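Local coordinates for Hut operon positive regulatory protein (Bacillus subtilis, PDB 4H4L) that binds regulatory sequences on the hut mRNA in the presence of histidine and suppresses transcription termination, activating the operon for histidine utilisation, at the interface of chains A and B and the interface of chains A and C. Residues are numbered along the deposited sequence; one frame, centred on the assembly and turned at random. Chains: chain A/B/C, Hut operon positive regulatory protein.

Contact 1: the interface of chains A and B. Residues chain A 81, 120, 145-147; chain B 73-74, 77, 146-147.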
loop_
_atom_site.group_PDB
_atom_site.type_symbol
_atom_site.label_atom_id
_atom_site.label_comp_id
_atom_site.label_asym_id
_atom_site.label_seq_id
_atom_site.Cartn_x
_atom_site.Cartn_y
_atom_site.Cartn_z
ATOM N N GLU A 81 -11.160 0.835 -7.195
ATOM C CA GLU A 81 -10.638 2.153 -7.370
ATOM C C GLU A 81 -11.403 3.199 -6.574
ATOM O O GLU A 81 -10.786 4.032 -5.925
ATOM C CB GLU A 81 -10.498 2.492 -8.850
ATOM C CG GLU A 81 -9.088 2.224 -9.297
ATOM C CD GLU A 81 -8.921 2.254 -10.786
ATOM O OE1 GLU A 81 -8.531 1.199 -11.368
ATOM O OE2 GLU A 81 -9.146 3.347 -11.354
ATOM N N TRP A 120 -17.699 3.256 -20.879
ATOM C CA TRP A 120 -16.830 3.340 -19.700
ATOM C C TRP A 120 -17.732 3.343 -18.507
ATOM O O TRP A 120 -18.929 3.608 -18.649
ATOM C CB TRP A 120 -15.973 4.611 -19.740
ATOM C CG TRP A 120 -14.851 4.494 -20.744
ATOM C CD1 TRP A 120 -14.965 4.304 -22.114
ATOM C CD2 TRP A 120 -13.401 4.499 -20.488
ATOM N NE1 TRP A 120 -13.734 4.194 -22.704
ATOM C CE2 TRP A 120 -12.754 4.303 -21.793
ATOM C CE3 TRP A 120 -12.603 4.637 -19.357
ATOM C CZ2 TRP A 120 -11.376 4.260 -21.934
ATOM C CZ3 TRP A 120 -11.218 4.593 -19.514
ATOM C CH2 TRP A 120 -10.618 4.408 -20.772
ATOM N N ILE A 145 -12.984 4.862 -12.114
ATOM C CA ILE A 145 -13.331 4.944 -13.531
ATOM C C ILE A 145 -12.641 3.856 -14.333
ATOM O O ILE A 145 -11.425 3.814 -14.405
ATOM C CB ILE A 145 -13.053 6.348 -14.107
ATOM C CG1 ILE A 145 -14.064 7.330 -13.501
ATOM C CG2 ILE A 145 -13.181 6.351 -15.627
ATOM C CD1 ILE A 145 -13.616 8.777 -13.396
ATOM N N ASN A 146 -13.430 2.977 -14.940
ATOM C CA ASN A 146 -12.873 1.959 -15.809
ATOM C C ASN A 146 -13.621 1.855 -17.154
ATOM O O ASN A 146 -14.761 2.310 -17.301
ATOM C CB ASN A 146 -12.928 0.642 -15.076
ATOM C CG ASN A 146 -11.970 -0.376 -15.626
ATOM O OD1 ASN A 146 -11.055 -0.063 -16.401
ATOM N ND2 ASN A 146 -12.170 -1.614 -15.218
ATOM N N HIS A 147 -12.968 1.268 -18.140
ATOM C CA HIS A 147 -13.617 0.934 -19.399
ATOM C C HIS A 147 -14.484 -0.305 -19.235
ATOM O O HIS A 147 -14.214 -1.144 -18.371
ATOM C CB HIS A 147 -12.563 0.750 -20.506
ATOM C CG HIS A 147 -11.550 -0.342 -20.229
ATOM N ND1 HIS A 147 -10.519 -0.175 -19.377
ATOM C CD2 HIS A 147 -11.426 -1.632 -20.746
ATOM C CE1 HIS A 147 -9.762 -1.297 -19.360
ATOM N NE2 HIS A 147 -10.320 -2.188 -20.194
ATOM N N HIS B 73 -5.666 2.237 -21.872
ATOM C CA HIS B 73 -6.085 2.181 -20.483
ATOM C C HIS B 73 -6.067 0.772 -19.993
ATOM O O HIS B 73 -5.775 0.545 -18.831
ATOM C CB HIS B 73 -7.481 2.755 -20.364
ATOM C CG HIS B 73 -7.959 2.949 -18.947
ATOM N ND1 HIS B 73 -8.753 2.065 -18.326
ATOM C CD2 HIS B 73 -7.765 3.997 -18.054
ATOM C CE1 HIS B 73 -9.044 2.513 -17.098
ATOM N NE2 HIS B 73 -8.446 3.698 -16.934
ATOM N N ALA B 74 -6.335 -0.192 -20.873
ATOM C CA ALA B 74 -6.315 -1.602 -20.482
ATOM C C ALA B 74 -4.899 -2.033 -20.156
ATOM O O ALA B 74 -4.652 -2.708 -19.151
ATOM C CB ALA B 74 -6.915 -2.490 -21.561
ATOM N N HIS B 77 -3.209 -0.395 -16.683
ATOM C CA HIS B 77 -3.628 -1.110 -15.497
ATOM C C HIS B 77 -3.154 -2.559 -15.508
ATOM O O HIS B 77 -2.732 -3.105 -14.471
ATOM C CB HIS B 77 -5.121 -0.944 -15.282
ATOM C CG HIS B 77 -5.567 0.511 -15.154
ATOM N ND1 HIS B 77 -5.709 1.115 -13.976
ATOM C CD2 HIS B 77 -5.929 1.414 -16.078
ATOM C CE1 HIS B 77 -6.109 2.390 -14.163
ATOM N NE2 HIS B 77 -6.235 2.609 -15.474
ATOM N N ASN B 146 -6.074 -8.122 -17.555
ATOM C CA ASN B 146 -7.214 -7.215 -17.715
ATOM C C ASN B 146 -8.042 -7.568 -18.943
ATOM O O ASN B 146 -7.557 -8.258 -19.864
ATOM C CB ASN B 146 -6.727 -5.788 -17.866
ATOM C CG ASN B 146 -7.705 -4.760 -17.274
ATOM O OD1 ASN B 146 -8.749 -5.101 -16.722
ATOM N ND2 ASN B 146 -7.349 -3.492 -17.381
ATOM N N HIS B 147 -9.289 -7.095 -18.970
ATOM C CA HIS B 147 -10.120 -7.229 -20.173
ATOM C C HIS B 147 -9.725 -6.122 -21.069
ATOM O O HIS B 147 -9.258 -5.090 -20.579
ATOM C CB HIS B 147 -11.600 -7.146 -19.853
ATOM C CG HIS B 147 -12.008 -5.871 -19.175
ATOM N ND1 HIS B 147 -11.728 -5.620 -17.891
ATOM C CD2 HIS B 147 -12.721 -4.761 -19.650
ATOM C CE1 HIS B 147 -12.232 -4.408 -17.542
ATOM N NE2 HIS B 147 -12.832 -3.880 -18.628
#

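Contact 2: the interface of chains A and C. Residues chain A 128, 135, 137-139; chain C 2-3, 112.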
loop_
_atom_site.group_PDB
_atom_site.type_symbol
_atom_site.label_atom_id
_atom_site.label_comp_id
_atom_site.label_asym_id
_atom_site.label_seq_id
_atom_site.Cartn_x
_atom_site.Cartn_y
_atom_site.Cartn_z
ATOM N N THR A 128 -20.237 8.659 5.124
ATOM C CA THR A 128 -19.293 8.815 6.199
ATOM C C THR A 128 -18.488 7.549 6.493
ATOM O O THR A 128 -18.813 6.452 6.018
ATOM C CB THR A 128 -19.985 9.202 7.490
ATOM O OG1 THR A 128 -20.614 8.031 8.004
ATOM C CG2 THR A 128 -20.991 10.314 7.243
ATOM N N GLY A 135 -21.916 8.179 14.568
ATOM C CA GLY A 135 -22.037 9.528 15.143
ATOM C C GLY A 135 -20.686 10.216 15.254
ATOM O O GLY A 135 -20.548 11.399 14.904
ATOM N N GLU A 137 -17.842 10.517 13.461
ATOM C CA GLU A 137 -17.563 10.278 12.051
ATOM C C GLU A 137 -17.117 11.529 11.316
ATOM O O GLU A 137 -17.172 12.635 11.837
ATOM C CB GLU A 137 -18.799 9.686 11.361
ATOM C CG GLU A 137 -19.900 10.701 11.082
ATOM C CD GLU A 137 -21.288 10.088 10.977
ATOM O OE1 GLU A 137 -22.224 10.799 10.530
ATOM O OE2 GLU A 137 -21.452 8.907 11.362
ATOM N N HIS A 138 -16.645 11.315 10.102
ATOM C CA HIS A 138 -16.404 12.375 9.157
ATOM C C HIS A 138 -16.714 11.848 7.794
ATOM O O HIS A 138 -17.069 10.687 7.642
ATOM C CB HIS A 138 -15.000 13.014 9.290
ATOM C CG HIS A 138 -13.824 12.124 8.891
ATOM N ND1 HIS A 138 -13.643 11.650 7.636
ATOM C CD2 HIS A 138 -12.717 11.703 9.630
ATOM C CE1 HIS A 138 -12.498 10.942 7.593
ATOM N NE2 HIS A 138 -11.933 10.984 8.814
ATOM N N GLU A 139 -16.622 12.691 6.781
ATOM C CA GLU A 139 -17.171 12.320 5.493
ATOM C C GLU A 139 -16.216 11.454 4.733
ATOM O O GLU A 139 -15.061 11.280 5.163
ATOM C CB GLU A 139 -17.521 13.553 4.679
ATOM C CG GLU A 139 -18.876 14.128 5.027
ATOM C CD GLU A 139 -18.927 15.617 4.759
ATOM O OE1 GLU A 139 -19.545 16.037 3.756
ATOM O OE2 GLU A 139 -18.299 16.353 5.543
ATOM N N THR C 2 -22.455 14.137 15.287
ATOM C CA THR C 2 -22.735 13.989 13.824
ATOM C C THR C 2 -22.747 15.334 13.082
ATOM O O THR C 2 -22.676 16.415 13.692
ATOM C CB THR C 2 -24.059 13.223 13.550
ATOM O OG1 THR C 2 -24.822 13.112 14.758
ATOM C CG2 THR C 2 -23.789 11.827 13.014
ATOM N N LEU C 3 -22.843 15.238 11.757
ATOM C CA LEU C 3 -22.795 16.384 10.854
ATOM C C LEU C 3 -24.218 16.837 10.486
ATOM O O LEU C 3 -25.163 16.048 10.586
ATOM C CB LEU C 3 -21.998 15.997 9.598
ATOM C CG LEU C 3 -20.669 15.264 9.860
ATOM C CD1 LEU C 3 -20.668 13.840 9.320
ATOM C CD2 LEU C 3 -19.488 16.074 9.339
ATOM N N TYR C 112 -20.148 20.603 13.003
ATOM C CA TYR C 112 -20.810 19.952 14.112
ATOM C C TYR C 112 -21.637 20.951 14.924
ATOM O O TYR C 112 -21.250 22.124 15.054
ATOM C CB TYR C 112 -19.774 19.256 15.004
ATOM C CG TYR C 112 -18.943 18.195 14.300
ATOM C CD1 TYR C 112 -17.621 18.444 13.916
ATOM C CD2 TYR C 112 -19.474 16.940 14.030
ATOM C CE1 TYR C 112 -16.862 17.462 13.277
ATOM C CE2 TYR C 112 -18.731 15.951 13.389
ATOM C CZ TYR C 112 -17.424 16.207 13.016
ATOM O OH TYR C 112 -16.703 15.220 12.372
#

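Contact 1: the interface of chains A and B
The end of strand 137-147 of chain A, with the start of strand 120-126 beside it, meets helix 70-87 of chain B and the end of the B strand 137-147, with helix 70-87 of chain A near B:His77. A:His147 touches B:His73 and B:His147 with different parts of its ring. Its CG lies between the backbone N and the carbonyl carbon (chi1 60°), which carries the imidazole out to chain B. B:His73 ND1 donates a hydrogen bond to A:His147 ND1 over 3.0 Å. The two rings stand almost perpendicular, edge to face, with planes 89° apart. At the far side of the A:His147 ring, NE2 gives a nearly straight bond to the backbone carbonyl B:His147 O, 3.1 Å away. The twin bond runs from B:His147 NE2 to A:His147 O, also 3.1 Å. In both, the carbonyl oxygen lies in the plane of the donor ring, while the donor stands above the carbonyl plane. This reciprocal pair reflects the two-fold symmetry.

The B:His73 ring is held between two aromatic groups. A:Trp120 CZ3 lies over the centre of one face, and B:His77 CD2 covers the opposite face. At its edge, B:His73 CE1 meets the amide oxygen A:Asn146 OD1 at 3.3 Å. Packing and hydrogen bonding together should limit rotation of this imidazole. A:Glu81 brings its carboxylate near B:His77, with OE1 3.8 Å from ND1, without a hydrogen bond.

B:His73 and B:His77 also bind zinc and line a pocket for L-histidine. The patch therefore lies where the pocket-bearing helix of one subunit packs against the C-terminal strand end of its neighbour.

Contact 2: the interface of chains A and C
C:Tyr112 points its phenol at the backbone of A:Glu137, while C:Leu3 lies across the side chain of the same glutamate. The hydroxyl C:Tyr112 OH donates a hydrogen bond to A:Glu137 O over 2.7 Å. It approaches nearly along the C=O axis, at a C=O...donor angle of 162°. The carbonyl oxygen lies in the plane of the phenol ring, so the ring meets the strand with its hydroxyl edge and not with a face. CG of the tyrosine is anti to its own carbonyl carbon (chi1 -60°), which directs the ring toward chain A. A phenylalanine here would probably leave the A:Glu137 carbonyl without its hydroxyl partner and weaken the tie between strand 137-147 and chain C.

The A:Glu137 side chain leaves the strand in another direction. Its extended chain crosses that of C:Leu3 at an angle. The methyl C:Leu3 CD1 rests 3.7 Å from the methylene A:Glu137 CG, and also lies 3.6 Å from the carboxylate oxygen A:Glu137 OE1. The aliphatic stem of the glutamate thus serves as an apolar surface for the leucine. The other leucine methyl, CD2, turns toward A:Glu139, 4.0 Å from its carboxylate oxygen OE2. C:Leu3 CD1 also comes within 4.1 Å of the methyl A:Thr128 CG2, the two side chains running past each other in opposite directions.

C:Thr2 is poorly ordered, so its position beside A:Gly135 and A:Glu137 is less certain. Behind the contact, A:His138 ND1 gives a hydrogen bond to A:Glu139 O, 2.9 Å away, in the carbonyl plane and on a lone pair. It probably helps to hold the histidine ring, which belongs to a second L-histidine pocket. The contact joins the N-terminal segment and the loop residue C:Tyr112 of one subunit to the start of strand 137-147 in another, and probably helps hold the homohexamer together beside that pocket.

Contact 1 and contact 2 lie about 32 Å apart, measured between the centres of their C-alpha atoms. Both use strand 137-147 of chain A: its end serves contact 1 and its start serves contact 2. This one strand therefore links chain A to two different neighbours, B and C. Each interface is two-fold symmetric, so each contact has a twin with the chains exchanged. Two kinds of two-fold interface on one subunit suit the homohexamer. Each contact includes pocket residues for L-histidine (B:His73 and B:His77 in contact 1, A:His138 in contact 2), so ligand binding could influence packing at either end of the strand, although the structure alone does not show this.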